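Local coordinates for RagA protein (Porphyromonas gingivalis, PDB 6SLN) that probably imports peptides across the outer membrane as a TonB-dependent receptor working with a partner protein, at residues A[277-282]-A[479-484]; A[808-813]-A[830-835]; A[879-884]-A[912-917]. All coordinates share one frame; numbering follows the deposited sequence.

Contact 1 of 3, residues A[277-282]-A[479-484]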
ATOM      1  N   GLY A 277     -23.210  31.027  14.647  1.00 41.85           N
ATOM      2  CA  GLY A 277     -24.636  30.783  14.492  1.00 41.12           C
ATOM      3  C   GLY A 277     -24.979  29.818  13.382  1.00 51.18           C
ATOM      4  O   GLY A 277     -26.139  29.407  13.269  1.00 60.46           O
ATOM      5  N   ASN A 278     -24.004  29.446  12.565  1.00 49.99           N
ATOM      6  CA  ASN A 278     -24.211  28.528  11.461  1.00 54.45           C
ATOM      7  C   ASN A 278     -23.791  27.110  11.815  1.00 51.45           C
ATOM      8  O   ASN A 278     -23.602  26.290  10.916  1.00 51.40           O
ATOM      9  CB  ASN A 278     -23.445  29.013  10.224  1.00 58.02           C
ATOM     10  CG  ASN A 278     -24.056  30.251   9.602  1.00 61.29           C
ATOM     11  OD1 ASN A 278     -25.277  30.354   9.451  1.00 67.31           O
ATOM     12  ND2 ASN A 278     -23.209  31.208   9.247  1.00 60.18           N
ATOM     13  N   TYR A 279     -23.603  26.810  13.099  1.00 41.91           N
ATOM     14  CA  TYR A 279     -23.205  25.473  13.517  1.00 36.68           C
ATOM     15  C   TYR A 279     -24.018  25.091  14.733  1.00 47.79           C
ATOM     16  O   TYR A 279     -24.012  25.807  15.740  1.00 58.58           O
ATOM     17  CB  TYR A 279     -21.703  25.391  13.802  1.00 36.32           C
ATOM     18  CG  TYR A 279     -20.879  25.771  12.580  1.00 41.18           C
ATOM     19  CD1 TYR A 279     -20.623  27.109  12.293  1.00 43.99           C
ATOM     20  CD2 TYR A 279     -20.378  24.805  11.708  1.00 42.44           C
ATOM     21  CE1 TYR A 279     -19.909  27.478  11.197  1.00 53.09           C
ATOM     22  CE2 TYR A 279     -19.634  25.178  10.577  1.00 43.72           C
ATOM     23  CZ  TYR A 279     -19.410  26.520  10.338  1.00 49.37           C
ATOM     24  OH  TYR A 279     -18.692  26.962   9.256  1.00 50.98           O
ATOM     25  N   ASP A 280     -24.750  23.986  14.615  1.00 47.22           N
ATOM     26  CA  ASP A 280     -25.458  23.459  15.770  1.00 47.04           C
ATOM     27  C   ASP A 280     -24.513  23.280  16.939  1.00 38.17           C
ATOM     28  O   ASP A 280     -24.883  23.545  18.081  1.00 35.72           O
ATOM     29  CB  ASP A 280     -26.136  22.139  15.403  1.00 46.58           C
ATOM     30  CG  ASP A 280     -27.111  22.298  14.257  1.00 60.18           C
ATOM     31  OD1 ASP A 280     -27.599  23.439  14.080  1.00 64.41           O
ATOM     32  OD2 ASP A 280     -27.387  21.309  13.539  1.00 72.94           O
ATOM     33  N   SER A 281     -23.279  22.887  16.669  1.00 34.59           N
ATOM     34  CA  SER A 281     -22.324  22.680  17.738  1.00 41.62           C
ATOM     35  C   SER A 281     -21.866  23.982  18.387  1.00 44.87           C
ATOM     36  O   SER A 281     -21.138  23.923  19.382  1.00 52.77           O
ATOM     37  CB  SER A 281     -21.117  21.915  17.184  1.00 42.73           C
ATOM     38  OG  SER A 281     -20.809  22.333  15.860  1.00 50.81           O
ATOM     39  N   LEU A 282     -22.284  25.139  17.870  1.00 35.91           N
ATOM     40  CA  LEU A 282     -21.793  26.440  18.305  1.00 40.02           C
ATOM     41  C   LEU A 282     -22.901  27.438  18.600  1.00 50.79           C
ATOM     42  O   LEU A 282     -22.767  28.215  19.547  1.00 60.17           O
ATOM     43  CB  LEU A 282     -20.827  27.060  17.240  1.00 35.61           C
ATOM     44  CG  LEU A 282     -19.515  26.300  17.023  1.00 34.84           C
ATOM     45  CD1 LEU A 282     -18.558  27.027  16.082  1.00 41.43           C
ATOM     46  CD2 LEU A 282     -18.842  26.005  18.345  1.00 34.82           C
ATOM     47  N   ASN A 479     -16.918  15.762  10.472  1.00 38.14           N
ATOM     48  CA  ASN A 479     -16.375  16.911  11.150  1.00 31.16           C
ATOM     49  C   ASN A 479     -17.148  18.135  10.666  1.00 41.88           C
ATOM     50  O   ASN A 479     -17.068  18.472   9.473  1.00 42.68           O
ATOM     51  CB  ASN A 479     -14.881  17.008  10.857  1.00 29.29           C
ATOM     52  CG  ASN A 479     -14.233  18.272  11.424  1.00 47.17           C
ATOM     53  OD1 ASN A 479     -14.878  19.081  12.098  1.00 55.73           O
ATOM     54  ND2 ASN A 479     -12.951  18.447  11.142  1.00 42.87           N
ATOM     55  N   PRO A 480     -17.937  18.794  11.527  1.00 39.91           N
ATOM     56  CA  PRO A 480     -18.681  19.993  11.087  1.00 38.58           C
ATOM     57  C   PRO A 480     -17.785  21.143  10.667  1.00 39.30           C
ATOM     58  O   PRO A 480     -18.254  22.057   9.976  1.00 39.52           O
ATOM     59  CB  PRO A 480     -19.504  20.375  12.322  1.00 31.74           C
ATOM     60  CG  PRO A 480     -18.665  19.873  13.496  1.00 32.40           C
ATOM     61  CD  PRO A 480     -18.045  18.563  12.976  1.00 30.83           C
ATOM     62  N   TYR A 481     -16.521  21.141  11.090  1.00 42.89           N
ATOM     63  CA  TYR A 481     -15.580  22.221  10.810  1.00 44.70           C
ATOM     64  C   TYR A 481     -14.613  21.865   9.684  1.00 43.70           C
ATOM     65  O   TYR A 481     -13.535  22.449   9.591  1.00 46.95           O
ATOM     66  CB  TYR A 481     -14.819  22.592  12.092  1.00 36.32           C
ATOM     67  CG  TYR A 481     -15.725  22.684  13.324  1.00 42.38           C
ATOM     68  CD1 TYR A 481     -16.870  23.475  13.310  1.00 35.36           C
ATOM     69  CD2 TYR A 481     -15.424  21.989  14.504  1.00 46.97           C
ATOM     70  CE1 TYR A 481     -17.687  23.559  14.401  1.00 41.41           C
ATOM     71  CE2 TYR A 481     -16.244  22.072  15.617  1.00 32.03           C
ATOM     72  CZ  TYR A 481     -17.387  22.854  15.555  1.00 40.74           C
ATOM     73  OH  TYR A 481     -18.256  22.961  16.645  1.00 33.07           O
ATOM     74  N   ASP A 482     -14.981  20.905   8.848  1.00 47.17           N
ATOM     75  CA  ASP A 482     -14.223  20.491   7.680  1.00 50.43           C
ATOM     76  C   ASP A 482     -14.926  21.038   6.451  1.00 47.88           C
ATOM     77  O   ASP A 482     -16.093  21.424   6.514  1.00 48.83           O
ATOM     78  CB  ASP A 482     -14.115  18.958   7.606  1.00 55.11           C
ATOM     79  CG  ASP A 482     -12.803  18.473   6.970  1.00 60.85           C
ATOM     80  OD1 ASP A 482     -12.352  19.090   5.976  1.00 58.57           O
ATOM     81  OD2 ASP A 482     -12.237  17.458   7.458  1.00 60.31           O
ATOM     82  N   SER A 483     -14.197  21.097   5.333  1.00 48.59           N
ATOM     83  CA  SER A 483     -14.803  21.571   4.090  1.00 49.99           C
ATOM     84  C   SER A 483     -15.787  20.560   3.516  1.00 42.54           C
ATOM     85  O   SER A 483     -16.581  20.909   2.634  1.00 33.96           O
ATOM     86  CB  SER A 483     -13.720  21.885   3.051  1.00 51.16           C
ATOM     87  OG  SER A 483     -12.851  20.775   2.864  1.00 54.33           O
ATOM     88  N   THR A 484     -15.732  19.317   3.984  1.00 38.30           N
ATOM     89  CA  THR A 484     -16.563  18.245   3.470  1.00 44.80           C
ATOM     90  C   THR A 484     -16.782  17.255   4.602  1.00 45.13           C
ATOM     91  O   THR A 484     -15.919  17.113   5.481  1.00 41.23           O
ATOM     92  CB  THR A 484     -15.912  17.550   2.262  1.00 43.41           C
ATOM     93  OG1 THR A 484     -16.829  16.625   1.677  1.00 60.01           O
ATOM     94  CG2 THR A 484     -14.686  16.783   2.686  1.00 39.68           C
TER
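A type I beta turn, Asn-479 to Asp-482, in the loop between barrel strands 456-475 and 487-510 holds Tyr-481 against residues 279-282, where a short, weakly bonded helix lies. The contact thus joins two connections of the TonB-dependent receptor barrel, the other being the helical excursion between strands 218-230 and 309-322. Hydrogen bonding first sets the turn: Asn-479 OD1 accepts from Tyr-481 N (2.8 Å, N-H...O 152°) in an Asx turn, with the N-H coming from above the carbonyl plane. The same oxygen is also bonded to Tyr-428 OH. Across the contact the one hydrogen bond links two hydroxyls, Ser-281 OG to Tyr-481 OH at 2.7 Å, and either could give the proton. Aromatic packing follows: the rings of Tyr-279 and Tyr-481 cross obliquely, centroids 5.8 Å apart and planes at 54°. Tyr-279 CD2 lies 4.0 Å from Tyr-481 CE1, at the edge of the Tyr-481 ring. Tyr-279 also presents its own edge to the turn, with CE2 3.5 Å from Pro-480 O. Apolar contacts complete the arrangement. Leu-282 and Tyr-481 reach toward each other tip to tip, so that Leu-282 CD1 is 4.0 Å from Tyr-481 CE1 and Leu-282 CD2 lies beside the hydroxyl. Around these residues, Pro-422 touches both Tyr-279 and Leu-282, while Tyr-428 and Met-424 pack on Tyr-481. With its CG beside the backbone N (chi1 -44°), Tyr-481 turns one face to its own neighbour in the turn: Pro-480 CG sits 3.7 Å above the ring plane, over its centre.

Contact 2 of 3, residues A[808-813]-A[830-835]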
ATOM      1  N   GLN A 808      12.749  54.751   5.837  1.00 54.63           N
ATOM      2  CA  GLN A 808      13.882  53.892   6.124  1.00 54.02           C
ATOM      3  C   GLN A 808      15.078  54.270   5.259  1.00 60.21           C
ATOM      4  O   GLN A 808      14.946  54.823   4.164  1.00 56.55           O
ATOM      5  CB  GLN A 808      13.514  52.430   5.894  1.00 57.01           C
ATOM      6  CG  GLN A 808      12.396  51.981   6.777  1.00 53.88           C
ATOM      7  CD  GLN A 808      12.201  50.517   6.718  1.00 47.05           C
ATOM      8  OE1 GLN A 808      11.519  50.017   5.827  1.00 46.46           O
ATOM      9  NE2 GLN A 808      12.797  49.799   7.664  1.00 47.43           N
ATOM     10  N   LEU A 809      16.262  53.947   5.770  1.00 62.49           N
ATOM     11  CA  LEU A 809      17.509  54.349   5.153  1.00 52.79           C
ATOM     12  C   LEU A 809      18.473  53.170   5.118  1.00 52.24           C
ATOM     13  O   LEU A 809      18.526  52.361   6.052  1.00 51.67           O
ATOM     14  CB  LEU A 809      18.125  55.539   5.907  1.00 58.64           C
ATOM     15  CG  LEU A 809      17.476  56.910   5.658  1.00 63.37           C
ATOM     16  CD1 LEU A 809      18.325  58.064   6.195  1.00 55.20           C
ATOM     17  CD2 LEU A 809      17.191  57.121   4.181  1.00 66.12           C
ATOM     18  N   TRP A 810      19.229  53.076   4.030  1.00 50.78           N
ATOM     19  CA  TRP A 810      20.287  52.089   3.903  1.00 59.63           C
ATOM     20  C   TRP A 810      21.563  52.769   3.433  1.00 58.82           C
ATOM     21  O   TRP A 810      21.528  53.793   2.742  1.00 54.69           O
ATOM     22  CB  TRP A 810      19.901  50.954   2.928  1.00 50.27           C
ATOM     23  CG  TRP A 810      18.674  50.229   3.346  1.00 48.18           C
ATOM     24  CD1 TRP A 810      18.610  49.088   4.090  1.00 55.00           C
ATOM     25  CD2 TRP A 810      17.322  50.602   3.061  1.00 52.32           C
ATOM     26  NE1 TRP A 810      17.292  48.715   4.278  1.00 56.03           N
ATOM     27  CE2 TRP A 810      16.483  49.633   3.660  1.00 56.28           C
ATOM     28  CE3 TRP A 810      16.735  51.664   2.363  1.00 51.46           C
ATOM     29  CZ2 TRP A 810      15.092  49.697   3.578  1.00 46.82           C
ATOM     30  CZ3 TRP A 810      15.354  51.727   2.280  1.00 48.56           C
ATOM     31  CH2 TRP A 810      14.547  50.749   2.888  1.00 47.56           C
ATOM     32  N   TYR A 811      22.695  52.199   3.823  1.00 57.38           N
ATOM     33  CA  TYR A 811      23.958  52.700   3.316  1.00 52.01           C
ATOM     34  C   TYR A 811      24.174  52.207   1.898  1.00 51.62           C
ATOM     35  O   TYR A 811      23.770  51.101   1.525  1.00 53.67           O
ATOM     36  CB  TYR A 811      25.122  52.259   4.194  1.00 58.78           C
ATOM     37  CG  TYR A 811      25.097  52.829   5.587  1.00 62.56           C
ATOM     38  CD1 TYR A 811      25.152  54.202   5.799  1.00 56.89           C
ATOM     39  CD2 TYR A 811      25.005  51.985   6.701  1.00 64.35           C
ATOM     40  CE1 TYR A 811      25.120  54.722   7.088  1.00 58.41           C
ATOM     41  CE2 TYR A 811      24.975  52.496   7.987  1.00 54.76           C
ATOM     42  CZ  TYR A 811      25.032  53.859   8.172  1.00 54.93           C
ATOM     43  OH  TYR A 811      25.002  54.359   9.440  1.00 54.49           O
ATOM     44  N   VAL A 812      24.820  53.050   1.097  1.00 54.60           N
ATOM     45  CA  VAL A 812      25.227  52.704  -0.251  1.00 63.43           C
ATOM     46  C   VAL A 812      26.667  52.141  -0.178  1.00 65.71           C
ATOM     47  O   VAL A 812      27.578  52.920   0.138  1.00 71.85           O
ATOM     48  CB  VAL A 812      25.154  53.908  -1.187  1.00 64.93           C
ATOM     49  CG1 VAL A 812      25.228  53.454  -2.641  1.00 63.21           C
ATOM     50  CG2 VAL A 812      23.877  54.706  -0.882  1.00 53.74           C
ATOM     51  N   PRO A 813      26.870  50.866  -0.443  1.00 64.00           N
ATOM     52  CA  PRO A 813      28.213  50.289  -0.255  1.00 70.14           C
ATOM     53  C   PRO A 813      29.263  51.027  -1.073  1.00 77.75           C
ATOM     54  O   PRO A 813      29.066  51.330  -2.255  1.00 72.68           O
ATOM     55  CB  PRO A 813      28.047  48.836  -0.715  1.00 65.37           C
ATOM     56  CG  PRO A 813      26.730  48.790  -1.434  1.00 63.16           C
ATOM     57  CD  PRO A 813      25.884  49.855  -0.847  1.00 59.25           C
ATOM     58  N   ALA A 830      18.008  46.035  -4.920  1.00 71.76           N
ATOM     59  CA  ALA A 830      18.917  44.893  -4.856  1.00 71.40           C
ATOM     60  C   ALA A 830      20.367  45.323  -4.692  1.00 72.89           C
ATOM     61  O   ALA A 830      21.146  44.656  -3.999  1.00 68.10           O
ATOM     62  CB  ALA A 830      18.778  44.056  -6.131  1.00 70.87           C
ATOM     63  N   ASP A 831      20.736  46.451  -5.298  1.00 69.96           N
ATOM     64  CA  ASP A 831      22.134  46.821  -5.437  1.00 63.70           C
ATOM     65  C   ASP A 831      22.760  47.274  -4.128  1.00 62.69           C
ATOM     66  O   ASP A 831      23.991  47.321  -4.032  1.00 67.48           O
ATOM     67  CB  ASP A 831      22.251  47.902  -6.502  1.00 72.20           C
ATOM     68  CG  ASP A 831      21.329  47.644  -7.689  1.00 86.86           C
ATOM     69  OD1 ASP A 831      21.236  46.480  -8.145  1.00 92.24           O
ATOM     70  OD2 ASP A 831      20.696  48.608  -8.168  1.00 94.80           O
ATOM     71  N   LEU A 832      21.958  47.585  -3.109  1.00 57.40           N
ATOM     72  CA  LEU A 832      22.559  47.986  -1.842  1.00 53.51           C
ATOM     73  C   LEU A 832      23.099  46.813  -1.054  1.00 59.28           C
ATOM     74  O   LEU A 832      23.683  47.024   0.015  1.00 70.46           O
ATOM     75  CB  LEU A 832      21.544  48.738  -0.991  1.00 49.33           C
ATOM     76  CG  LEU A 832      20.951  49.960  -1.672  1.00 48.67           C
ATOM     77  CD1 LEU A 832      19.642  50.336  -0.985  1.00 50.94           C
ATOM     78  CD2 LEU A 832      21.963  51.121  -1.664  1.00 49.97           C
ATOM     79  N   GLU A 833      22.908  45.595  -1.543  1.00 57.52           N
ATOM     80  CA  GLU A 833      23.298  44.419  -0.792  1.00 58.34           C
ATOM     81  C   GLU A 833      24.790  44.172  -0.954  1.00 56.16           C
ATOM     82  O   GLU A 833      25.348  44.337  -2.039  1.00 57.57           O
ATOM     83  CB  GLU A 833      22.479  43.215  -1.251  1.00 62.06           C
ATOM     84  CG  GLU A 833      20.986  43.415  -1.022  1.00 63.83           C
ATOM     85  CD  GLU A 833      20.146  42.231  -1.444  1.00 66.31           C
ATOM     86  OE1 GLU A 833      20.699  41.122  -1.591  1.00 70.06           O
ATOM     87  OE2 GLU A 833      18.924  42.418  -1.624  1.00 68.87           O
ATOM     88  N   THR A 834      25.430  43.799   0.149  1.00 54.77           N
ATOM     89  CA  THR A 834      26.874  43.704   0.257  1.00 50.66           C
ATOM     90  C   THR A 834      27.220  42.415   0.987  1.00 56.73           C
ATOM     91  O   THR A 834      26.403  41.864   1.728  1.00 58.53           O
ATOM     92  CB  THR A 834      27.443  44.906   1.013  1.00 55.86           C
ATOM     93  OG1 THR A 834      28.820  44.678   1.321  1.00 64.80           O
ATOM     94  CG2 THR A 834      26.702  45.087   2.320  1.00 66.27           C
ATOM     95  N   ARG A 835      28.430  41.910   0.766  1.00 63.16           N
ATOM     96  CA  ARG A 835      28.872  40.804   1.597  1.00 60.67           C
ATOM     97  C   ARG A 835      29.122  41.312   3.008  1.00 61.56           C
ATOM     98  O   ARG A 835      29.699  42.384   3.211  1.00 56.37           O
ATOM     99  CB  ARG A 835      30.127  40.133   1.040  1.00 55.86           C
ATOM    100  CG  ARG A 835      30.214  38.658   1.462  1.00 46.77           C
ATOM    101  CD  ARG A 835      31.629  38.103   1.635  1.00 52.90           C
ATOM    102  NE  ARG A 835      32.426  38.836   2.615  1.00 63.17           N
ATOM    103  CZ  ARG A 835      33.263  39.822   2.294  1.00 69.97           C
ATOM    104  NH1 ARG A 835      33.962  40.450   3.237  1.00 73.16           N
ATOM    105  NH2 ARG A 835      33.390  40.185   1.021  1.00 67.98           N
TER
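The contact belongs to a small antiparallel sheet inserted between barrel strands 752-764 and 844-853, where the chain turns a corner at Pro-813 after strand 807-812 and a 3-10 turn leads into strand 833-836. Both strands are backbone hydrogen-bonded to strand 792-802, Tyr-811 to Glu-797 and Thr-834 to Met-795, yet here the touching parts of the two segments run 75° apart and meet through side chains. Leu-832 carries the contact. Its CG stands anti to the carbonyl carbon, beside the backbone N (chi1 -57°), and this carries the two methyls toward strand 807-812. CD1 goes to Trp-810, ending 4.0 Å from its CB. CD2 goes further along the strand: it lies 3.7 Å from Tyr-811 O, and both methyls of Val-812 approach it, with Val-812 CG1 at 4.1 Å from Leu-832 CD2 as the two side chains cross obliquely. Trp-810 starts out toward the 830-835 segment, but its indole leads away to Asp-917, the ring meeting Tyr-828 at a steep angle. Leu-832 therefore packs on the root of this side chain. Pro-813, at the corner, closes the other end of the contact. Its CD faces the Leu-832 methyl CD2 at 4.2 Å, and its CB approaches Thr-834 CB at 4.3 Å. The backbone of the turn is held by Glu-833 N bonding to Ala-830 O (3.2 Å). Beyond the apolar patch, Thr-834 OG1 gives a hydrogen bond to Arg-835 O. On the proline ring the closest approach is to backbone: Pro-813 CD lies 3.7 Å from Leu-832 O.

Contact 3 of 3, residues A[879-884]-A[912-917]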
ATOM      1  N   THR A 879       6.559  40.714  12.983  1.00 39.71           N
ATOM      2  CA  THR A 879       6.210  41.422  14.206  1.00 45.76           C
ATOM      3  C   THR A 879       6.622  42.895  14.188  1.00 48.20           C
ATOM      4  O   THR A 879       6.082  43.684  14.967  1.00 49.45           O
ATOM      5  CB  THR A 879       6.844  40.726  15.397  1.00 44.96           C
ATOM      6  OG1 THR A 879       8.245  40.582  15.149  1.00 52.18           O
ATOM      7  CG2 THR A 879       6.226  39.381  15.587  1.00 39.38           C
ATOM      8  N   GLU A 880       7.553  43.304  13.331  1.00 48.48           N
ATOM      9  CA  GLU A 880       7.914  44.717  13.277  1.00 45.33           C
ATOM     10  C   GLU A 880       7.473  45.375  11.976  1.00 42.90           C
ATOM     11  O   GLU A 880       7.895  46.496  11.673  1.00 56.85           O
ATOM     12  CB  GLU A 880       9.412  44.888  13.512  1.00 43.11           C
ATOM     13  CG  GLU A 880       9.810  44.355  14.869  1.00 43.09           C
ATOM     14  CD  GLU A 880      11.286  44.392  15.120  1.00 43.47           C
ATOM     15  OE1 GLU A 880      11.988  45.090  14.369  1.00 48.87           O
ATOM     16  OE2 GLU A 880      11.745  43.725  16.067  1.00 48.23           O
ATOM     17  N   ASN A 881       6.599  44.711  11.217  1.00 42.18           N
ATOM     18  CA  ASN A 881       6.125  45.242   9.945  1.00 45.02           C
ATOM     19  C   ASN A 881       5.012  46.267  10.169  1.00 51.62           C
ATOM     20  O   ASN A 881       3.890  45.909  10.557  1.00 51.41           O
ATOM     21  CB  ASN A 881       5.641  44.105   9.058  1.00 42.28           C
ATOM     22  CG  ASN A 881       5.437  44.534   7.627  1.00 45.63           C
ATOM     23  OD1 ASN A 881       4.897  45.621   7.348  1.00 42.27           O
ATOM     24  ND2 ASN A 881       5.852  43.674   6.699  1.00 48.14           N
ATOM     25  N   GLY A 882       5.313  47.540   9.897  1.00 45.10           N
ATOM     26  CA  GLY A 882       4.312  48.582   9.925  1.00 44.76           C
ATOM     27  C   GLY A 882       3.625  48.907   8.610  1.00 47.87           C
ATOM     28  O   GLY A 882       2.798  49.830   8.568  1.00 45.56           O
ATOM     29  N   GLY A 883       3.919  48.181   7.532  1.00 50.99           N
ATOM     30  CA  GLY A 883       3.339  48.506   6.239  1.00 49.92           C
ATOM     31  C   GLY A 883       2.599  47.363   5.573  1.00 46.84           C
ATOM     32  O   GLY A 883       2.167  47.475   4.420  1.00 45.98           O
ATOM     33  N   GLY A 884       2.444  46.260   6.293  1.00 43.44           N
ATOM     34  CA  GLY A 884       1.701  45.132   5.769  1.00 41.68           C
ATOM     35  C   GLY A 884       1.549  44.106   6.867  1.00 42.80           C
ATOM     36  O   GLY A 884       2.136  44.233   7.944  1.00 41.14           O
ATOM     37  N   GLN A 912       5.123  51.154   5.124  1.00 46.62           N
ATOM     38  CA  GLN A 912       6.238  50.793   4.275  1.00 52.00           C
ATOM     39  C   GLN A 912       6.789  49.444   4.702  1.00 49.07           C
ATOM     40  O   GLN A 912       6.866  49.132   5.897  1.00 49.02           O
ATOM     41  CB  GLN A 912       7.331  51.877   4.303  1.00 47.41           C
ATOM     42  CG  GLN A 912       8.138  51.975   5.574  1.00 59.70           C
ATOM     43  CD  GLN A 912       9.097  53.163   5.541  1.00 70.93           C
ATOM     44  OE1 GLN A 912       9.912  53.296   4.617  1.00 83.70           O
ATOM     45  NE2 GLN A 912       8.989  54.039   6.539  1.00 49.57           N
ATOM     46  N   SER A 913       7.152  48.644   3.717  1.00 51.15           N
ATOM     47  CA  SER A 913       7.579  47.297   4.041  1.00 43.65           C
ATOM     48  C   SER A 913       9.011  47.311   4.572  1.00 45.74           C
ATOM     49  O   SER A 913       9.817  48.175   4.201  1.00 52.22           O
ATOM     50  CB  SER A 913       7.471  46.407   2.813  1.00 42.93           C
ATOM     51  OG  SER A 913       7.205  45.068   3.195  1.00 70.06           O
ATOM     52  N   PRO A 914       9.341  46.397   5.473  1.00 47.78           N
ATOM     53  CA  PRO A 914      10.741  46.214   5.860  1.00 47.55           C
ATOM     54  C   PRO A 914      11.482  45.484   4.756  1.00 48.46           C
ATOM     55  O   PRO A 914      10.900  45.010   3.780  1.00 50.08           O
ATOM     56  CB  PRO A 914      10.675  45.366   7.129  1.00 43.05           C
ATOM     57  CG  PRO A 914       9.342  44.686   7.060  1.00 44.21           C
ATOM     58  CD  PRO A 914       8.430  45.472   6.169  1.00 42.43           C
ATOM     59  N   GLN A 915      12.794  45.429   4.907  1.00 52.08           N
ATOM     60  CA  GLN A 915      13.620  44.645   4.006  1.00 42.58           C
ATOM     61  C   GLN A 915      14.428  43.655   4.825  1.00 45.00           C
ATOM     62  O   GLN A 915      14.483  43.732   6.059  1.00 49.04           O
ATOM     63  CB  GLN A 915      14.527  45.538   3.159  1.00 43.41           C
ATOM     64  CG  GLN A 915      13.770  46.577   2.342  1.00 47.28           C
ATOM     65  CD  GLN A 915      12.886  45.984   1.249  1.00 50.29           C
ATOM     66  OE1 GLN A 915      12.979  44.795   0.913  1.00 53.61           O
ATOM     67  NE2 GLN A 915      12.035  46.828   0.671  1.00 47.31           N
ATOM     68  N   PHE A 916      15.041  42.702   4.133  1.00 46.78           N
ATOM     69  CA  PHE A 916      15.825  41.674   4.808  1.00 47.79           C
ATOM     70  C   PHE A 916      17.280  42.118   4.924  1.00 57.60           C
ATOM     71  O   PHE A 916      18.198  41.474   4.418  1.00 63.70           O
ATOM     72  CB  PHE A 916      15.689  40.348   4.075  1.00 50.93           C
ATOM     73  CG  PHE A 916      14.498  39.548   4.520  1.00 45.25           C
ATOM     74  CD1 PHE A 916      14.485  38.960   5.774  1.00 39.00           C
ATOM     75  CD2 PHE A 916      13.389  39.410   3.706  1.00 38.90           C
ATOM     76  CE1 PHE A 916      13.403  38.234   6.209  1.00 38.34           C
ATOM     77  CE2 PHE A 916      12.289  38.675   4.135  1.00 43.33           C
ATOM     78  CZ  PHE A 916      12.295  38.088   5.390  1.00 39.80           C
ATOM     79  N   ASP A 917      17.471  43.251   5.608  1.00 42.63           N
ATOM     80  CA  ASP A 917      18.793  43.849   5.727  1.00 43.94           C
ATOM     81  C   ASP A 917      19.439  43.478   7.052  1.00 43.54           C
ATOM     82  O   ASP A 917      19.091  42.450   7.631  1.00 52.18           O
ATOM     83  CB  ASP A 917      18.702  45.359   5.577  1.00 51.68           C
ATOM     84  CG  ASP A 917      17.585  45.951   6.396  1.00 54.22           C
ATOM     85  OD1 ASP A 917      17.513  45.643   7.601  1.00 53.01           O
ATOM     86  OD2 ASP A 917      16.788  46.728   5.828  1.00 49.67           O
TER
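Two irregular loop segments run past each other here, closest at Gly-883 and Gln-912, whose CA atoms are 4.2 Å apart. Lacking a side chain, Gly-883 lets its CA come to 3.4 Å from Gln-912 N and makes a CA-H...O contact with Gln-912 O. A backbone hydrogen bond between Gly-882 and Gly-911 lies just beside this approach. Asn-881 shapes the first segment just beyond the helix 874-879: with CG anti to the backbone N (chi1 -167°), OD1 accepts from Gly-883 N at 2.7 Å, nearly along the C=O axis, forming an Asx turn. Gly-884 N reaches the same OD1, but only weakly. The Asn-881 and Pro-914 side chains cross at about a right angle, the amide nitrogen nearest, with Asn-881 ND2 3.2 Å from Pro-914 CD. Pro-914 also packs on Tyr-877 of the helix. Gln-912 points away instead, its NE2 bonded to the carbonyls of Lys-909 and Gly-806. The two segments are thus joined by backbone and proline packing: OD1 of Asn-881 is committed to its own turn, while its ND2 end packs on Pro-914, so the segments meet without a conventional hydrogen bond between them.

In the fold
Contacts 2 and 3 form one region: their centres are 16 Å apart and they touch directly, chiefly where Trp-810 NE1 lies 2.6 Å from Asp-917 OD2, a probable hydrogen bond, and where Trp-810 CZ2 packs 3.6 Å from Gln-915 CG. The inserted sheet therefore rests on the loop 912-917. That loop also reaches the bound peptide, since Phe-916 packs on one of its apolar side chains. Contact 1 stands apart, its centre 51 Å from that of contact 2 and 37 Å from that of contact 3. Its loop follows strand 456-475, which contributes Ala-460 to the lipid pocket. Each contact also comes within reach of another protein chain.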